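Local coordinates for AvmM (Streptomyces sp. NBRC 109436, PDB 7FE6), which catalyses macrocyclization through dehydration and Michael-type addition in the biosynthesis of alchivemycin A, at the interface of chains A and B. Sequence-based numbering; all coordinates share one arbitrary frame. Chains: chain A/B, AvmM.

Three neighbouring patches belong to one interface between two AvmM copies. Strand 183-189 of chain A, with the residues leading into it, runs through all of them. It meets the loop carrying B:Arg50 in contact 2, strand 24-29 in contacts 2 and 3 (B:Asp27 and B:Ile29), strand 40-49 in contact 3, and strand 135-144 in contacts 1 and 3. Contacts 1 and 3, whose C-alpha centres lie about 7 Å apart, share A:Ser186 and B:Thr137; the centre of contact 2 is about 10 Å from that of contact 3 and 16 Å from that of contact 1. This not exactly two-fold packing would suit a trimer.

Contact 1: the interface of chains A and B. Residues chain A 151-152, 186-187; chain B 82, 84, 137, 139.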
loop_
_atom_site.group_PDB
_atom_site.type_symbol
_atom_site.label_atom_id
_atom_site.label_comp_id
_atom_site.label_asym_id
_atom_site.label_seq_id
_atom_site.Cartn_x
_atom_site.Cartn_y
_atom_site.Cartn_z
ATOM N N GLU A 151 2.508 20.987 -6.686
ATOM C CA GLU A 151 3.744 20.378 -6.237
ATOM C C GLU A 151 3.600 19.577 -4.943
ATOM O O GLU A 151 4.565 18.934 -4.510
ATOM C CB GLU A 151 4.814 21.461 -6.140
ATOM C CG GLU A 151 5.227 21.848 -7.558
ATOM C CD GLU A 151 5.699 20.599 -8.315
ATOM O OE1 GLU A 151 6.709 20.005 -7.832
ATOM O OE2 GLU A 151 5.030 20.157 -9.299
ATOM N N HIS A 152 2.423 19.579 -4.330
ATOM C CA HIS A 152 2.141 18.633 -3.259
ATOM C C HIS A 152 0.630 18.506 -3.130
ATOM O O HIS A 152 -0.045 19.435 -2.667
ATOM C CB HIS A 152 2.781 19.044 -1.934
ATOM C CG HIS A 152 2.318 18.210 -0.778
ATOM N ND1 HIS A 152 2.478 16.839 -0.738
ATOM C CD2 HIS A 152 1.643 18.543 0.351
ATOM C CE1 HIS A 152 1.951 16.370 0.381
ATOM N NE2 HIS A 152 1.438 17.383 1.059
ATOM N N SER A 186 -0.053 10.500 -1.870
ATOM C CA SER A 186 0.558 11.782 -2.213
ATOM C C SER A 186 1.161 11.736 -3.604
ATOM O O SER A 186 1.753 10.743 -4.007
ATOM C CB SER A 186 1.642 12.166 -1.213
ATOM O OG SER A 186 1.085 12.395 0.061
ATOM N N PHE A 187 1.040 12.830 -4.327
ATOM C CA PHE A 187 1.530 12.850 -5.693
ATOM C C PHE A 187 1.875 14.285 -6.042
ATOM O O PHE A 187 1.665 15.199 -5.246
ATOM C CB PHE A 187 0.490 12.248 -6.658
ATOM C CG PHE A 187 -0.758 13.079 -6.807
ATOM C CD1 PHE A 187 -1.778 12.994 -5.877
ATOM C CD2 PHE A 187 -0.921 13.927 -7.909
ATOM C CE1 PHE A 187 -2.936 13.760 -6.024
ATOM C CE2 PHE A 187 -2.052 14.691 -8.061
ATOM C CZ PHE A 187 -3.072 14.610 -7.122
ATOM N N LYS B 82 11.707 16.187 -1.051
ATOM C CA LYS B 82 10.940 17.396 -0.787
ATOM C C LYS B 82 9.869 17.070 0.245
ATOM O O LYS B 82 9.027 16.192 0.005
ATOM C CB LYS B 82 10.335 17.884 -2.104
ATOM C CG LYS B 82 9.123 18.734 -2.032
ATOM C CD LYS B 82 8.320 18.550 -3.300
ATOM C CE LYS B 82 7.729 19.845 -3.744
ATOM N NZ LYS B 82 6.891 20.465 -2.696
ATOM N N SER B 84 6.591 17.507 1.843
ATOM C CA SER B 84 5.265 18.046 1.542
ATOM C C SER B 84 5.390 19.165 0.510
ATOM O O SER B 84 5.924 18.925 -0.577
ATOM C CB SER B 84 4.570 18.524 2.816
ATOM O OG SER B 84 4.306 17.432 3.692
ATOM N N THR B 137 4.634 14.253 4.174
ATOM C CA THR B 137 4.986 13.533 2.956
ATOM C C THR B 137 6.391 13.899 2.497
ATOM O O THR B 137 6.793 15.061 2.578
ATOM C CB THR B 137 3.988 13.850 1.835
ATOM O OG1 THR B 137 2.715 13.272 2.144
ATOM C CG2 THR B 137 4.466 13.300 0.511
ATOM N N HIS B 139 8.317 13.513 -1.097
ATOM C CA HIS B 139 8.457 13.166 -2.496
ATOM C C HIS B 139 9.935 12.879 -2.728
ATOM O O HIS B 139 10.794 13.637 -2.267
ATOM C CB HIS B 139 7.978 14.314 -3.383
ATOM C CG HIS B 139 6.566 14.725 -3.118
ATOM N ND1 HIS B 139 5.498 14.257 -3.855
ATOM C CD2 HIS B 139 6.046 15.569 -2.197
ATOM C CE1 HIS B 139 4.383 14.792 -3.392
ATOM N NE2 HIS B 139 4.687 15.594 -2.390
#
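A:His152 and B:His139 are joined by a hydrogen bond between ND1 and NE2 at 3.0 Å, with an angle of 150° at the hydrogen and a direction that the structure does not show. The rings meet at their edges, nearly perpendicular, planes 83° apart. A second polar link couples the hydroxyls A:Ser186 OG and B:Thr137 OG1 at 2.8 Å. Weaker is the reach of B:Lys82 NZ to the backbone oxygen A:Glu151 O at 3.3 Å; the same side-chain amine, B:Lys82 NZ, binds B:Ser84 O at 2.8 Å within its own chain, which helps to hold the lysine end beside A:Glu151.

Apolar packing completes the patch. CG of A:His152 lies anti to the backbone N (chi1 171°), which lays one ring face over B:Ser84, whose CA sits 3.7 Å from the ring centroid, while CE1 meets B:Thr137 CB. An alanine in place of A:His152 would probably leave B:His139 NE2 without this partner and open a gap over B:Ser84. B:Thr137 N, hydrogen-bonded to B:Ser84 OG, helps to tie the receiving surface together.

Chain A contributes the loop at 151-152 and strand 183-189; chain B offers strands 77-83 and 135-144 and the loop residue B:Ser84.

Contact 2: the interface of chains A and B. Residues chain A 181-183; chain B 27, 50.
The backbone carbonyl of A:Leu182, in an extended stretch, points across the interface to the guanidinium of B:Arg50. Both terminal nitrogens grip this one oxygen end-on: B:Arg50 NH2 lies 2.9 Å from A:Leu182 O, and B:Arg50 NH1 lies 3.1 Å from A:Leu182 O. The two donors sit in the carbonyl plane, though the oxygen is slightly tilted out of the guanidinium plane.

A:Arg181 covers one face of the same group. Its chain bends at chi3 (78°), turning its guanidinium across that of B:Arg50 with the planes nearly parallel, 13° apart. A:Arg181 NE lies over the centre of the B:Arg50 guanidinium, 3.8 Å from B:Arg50 CZ, and the aliphatic A:Arg181 CG approaches B:Arg50 NH1 at 3.6 Å. Stacking of two probably cationic groups would carry an electrostatic cost, which the A:Leu182 carbonyl bound by B:Arg50 may partly offset. Arg50 belongs to the alchivemycin A pocket, so this packing could help to shape the neighbourhood of the ligand site.

A:Gln183 extends the patch towards B:Asp27. Its amide oxygen OE1 accepts a weak bond from A:Arg181 NH2 and lies 3.3 Å from B:Arg50 NH2, while A:Gln183 NE2 comes to 3.4 Å from the carboxylate oxygen B:Asp27 OD2, the amide and carboxylate planes steeply inclined.

A:Arg181 and A:Leu182 form the loop leading into strand 183-189, which begins at A:Gln183; B:Arg50 follows strand 40-49, and B:Asp27 belongs to strand 24-29.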
loop_
_atom_site.group_PDB
_atom_site.type_symbol
_atom_site.label_atom_id
_atom_site.label_comp_id
_atom_site.label_asym_id
_atom_site.label_seq_id
_atom_site.Cartn_x
_atom_site.Cartn_y
_atom_site.Cartn_z
ATOM N N ARG A 181 -11.329 4.819 8.171
ATOM C CA ARG A 181 -9.972 5.328 8.325
ATOM C C ARG A 181 -9.501 5.969 7.024
ATOM O O ARG A 181 -9.551 5.338 5.967
ATOM C CB ARG A 181 -9.038 4.185 8.725
ATOM C CG ARG A 181 -7.672 4.629 9.208
ATOM C CD ARG A 181 -6.763 3.462 9.458
ATOM N NE ARG A 181 -6.202 2.918 8.231
ATOM C CZ ARG A 181 -5.075 2.200 8.172
ATOM N NH1 ARG A 181 -4.379 1.944 9.281
ATOM N NH2 ARG A 181 -4.632 1.741 7.001
ATOM N N LEU A 182 -9.079 7.225 7.090
ATOM C CA LEU A 182 -8.614 7.920 5.901
ATOM C C LEU A 182 -7.320 7.305 5.387
ATOM O O LEU A 182 -6.395 7.065 6.162
ATOM C CB LEU A 182 -8.389 9.395 6.214
ATOM C CG LEU A 182 -8.230 10.400 5.070
ATOM C CD1 LEU A 182 -9.461 10.446 4.177
ATOM C CD2 LEU A 182 -7.992 11.782 5.658
ATOM N N GLN A 183 -7.237 7.100 4.072
ATOM C CA GLN A 183 -6.024 6.637 3.415
ATOM C C GLN A 183 -5.561 7.659 2.378
ATOM O O GLN A 183 -6.369 8.226 1.630
ATOM C CB GLN A 183 -6.236 5.293 2.725
ATOM C CG GLN A 183 -4.933 4.566 2.398
ATOM C CD GLN A 183 -4.249 4.053 3.663
ATOM O OE1 GLN A 183 -4.887 3.898 4.697
ATOM N NE2 GLN A 183 -2.952 3.810 3.589
ATOM N N ASP B 27 3.535 4.956 4.485
ATOM C CA ASP B 27 3.015 4.427 3.230
ATOM C C ASP B 27 3.847 4.895 2.036
ATOM O O ASP B 27 4.294 6.044 1.977
ATOM C CB ASP B 27 1.568 4.852 3.004
ATOM C CG ASP B 27 0.614 4.211 3.969
ATOM O OD1 ASP B 27 0.444 2.974 3.898
ATOM O OD2 ASP B 27 0.062 4.941 4.822
ATOM N N ARG B 50 -1.506 7.547 13.425
ATOM C CA ARG B 50 -2.700 6.742 13.649
ATOM C C ARG B 50 -3.049 6.587 15.117
ATOM O O ARG B 50 -4.081 5.990 15.432
ATOM C CB ARG B 50 -2.541 5.355 13.037
ATOM C CG ARG B 50 -2.261 5.344 11.552
ATOM C CD ARG B 50 -3.505 5.612 10.788
ATOM N NE ARG B 50 -3.352 5.405 9.355
ATOM C CZ ARG B 50 -4.078 6.062 8.458
ATOM N NH1 ARG B 50 -4.968 6.943 8.871
ATOM N NH2 ARG B 50 -3.928 5.846 7.168
#

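Contact 3: the interface of chains A and B. Residues chain A 184-186; chain B 29, 44, 46, 137.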
loop_
_atom_site.group_PDB
_atom_site.type_symbol
_atom_site.label_atom_id
_atom_site.label_comp_id
_atom_site.label_asym_id
_atom_site.label_seq_id
_atom_site.Cartn_x
_atom_site.Cartn_y
_atom_site.Cartn_z
ATOM N N GLN A 184 -4.254 7.856 2.307
ATOM C CA GLN A 184 -3.654 8.936 1.541
ATOM C C GLN A 184 -2.860 8.352 0.388
ATOM O O GLN A 184 -2.311 7.254 0.482
ATOM C CB GLN A 184 -2.743 9.786 2.444
ATOM C CG GLN A 184 -2.022 10.972 1.804
ATOM C CD GLN A 184 -1.264 11.821 2.834
ATOM O OE1 GLN A 184 -1.460 11.679 4.035
ATOM N NE2 GLN A 184 -0.361 12.656 2.364
ATOM N N ALA A 185 -2.816 9.094 -0.708
ATOM C CA ALA A 185 -1.851 8.857 -1.771
ATOM C C ALA A 185 -1.328 10.227 -2.171
ATOM O O ALA A 185 -2.087 11.041 -2.711
ATOM C CB ALA A 185 -2.494 8.127 -2.947
ATOM N N SER A 186 -0.053 10.500 -1.870
ATOM C CA SER A 186 0.558 11.782 -2.213
ATOM C C SER A 186 1.161 11.736 -3.604
ATOM O O SER A 186 1.753 10.743 -4.007
ATOM C CB SER A 186 1.642 12.166 -1.213
ATOM O OG SER A 186 1.085 12.395 0.061
ATOM N N ILE B 29 3.845 5.336 -2.185
ATOM C CA ILE B 29 3.079 5.456 -3.413
ATOM C C ILE B 29 4.087 5.540 -4.558
ATOM O O ILE B 29 5.051 6.311 -4.484
ATOM C CB ILE B 29 2.157 6.692 -3.385
ATOM C CG1 ILE B 29 1.015 6.505 -2.362
ATOM C CG2 ILE B 29 1.691 7.035 -4.791
ATOM C CD1 ILE B 29 -0.023 5.503 -2.771
ATOM N N SER B 44 6.624 8.736 -3.706
ATOM C CA SER B 44 6.288 9.497 -2.520
ATOM C C SER B 44 6.141 8.549 -1.344
ATOM O O SER B 44 5.799 7.371 -1.509
ATOM C CB SER B 44 4.993 10.318 -2.747
ATOM O OG SER B 44 3.844 9.487 -2.756
ATOM N N PHE B 46 4.939 8.709 3.035
ATOM C CA PHE B 46 4.365 9.606 4.019
ATOM C C PHE B 46 4.111 8.824 5.294
ATOM O O PHE B 46 3.786 7.637 5.252
ATOM C CB PHE B 46 3.069 10.289 3.501
ATOM C CG PHE B 46 2.233 9.432 2.573
ATOM C CD1 PHE B 46 2.548 9.335 1.219
ATOM C CD2 PHE B 46 1.105 8.742 3.057
ATOM C CE1 PHE B 46 1.779 8.541 0.358
ATOM C CE2 PHE B 46 0.331 7.952 2.215
ATOM C CZ PHE B 46 0.669 7.847 0.851
ATOM N N THR B 137 4.634 14.253 4.174
ATOM C CA THR B 137 4.986 13.533 2.956
ATOM C C THR B 137 6.391 13.899 2.497
ATOM O O THR B 137 6.793 15.061 2.578
ATOM C CB THR B 137 3.988 13.850 1.835
ATOM O OG1 THR B 137 2.715 13.272 2.144
ATOM C CG2 THR B 137 4.466 13.300 0.511
#
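B:Phe46 packs against the chain A strand, one ring face turned to the side chain of A:Gln184. The amide and ring planes are 12° apart, and the two side chains run past each other in opposite directions, with A:Gln184 CB 3.6 Å from B:Phe46 CE2. The extended chain of A:Gln184 (chi2 174°) lays its amide along the ring. Farther along, the ring touches A:Ala185 CA and A:Ser186 CB. The methyl of A:Ala185 meets B:Ile29, CB to CD1, at 3.6 Å.

Polar contacts flank this packed layer. B:Ser44 OG donates to the backbone oxygen A:Ser186 O at 2.7 Å, from above the carbonyl plane, 41° out of it. A:Gln184 NE2 lies 3.1 Å from B:Thr137 OG1, close enough for a hydrogen bond, beside its pairing with A:Ser186.

In the next shell, A:Gln184 NE2 donates to A:Ser186 OG at 2.7 Å, which helps to fix the amide's rotation over the ring. B:Ile29 CG1 and B:Ser44 OG lie in the ring plane at the edge of B:Phe46 and probably limit its movement.

The site docks strand 183-189 of one copy onto strands of the next through aromatic packing and hydrogen bonds to side chains and backbone, and probably helps to hold neighbouring copies in register.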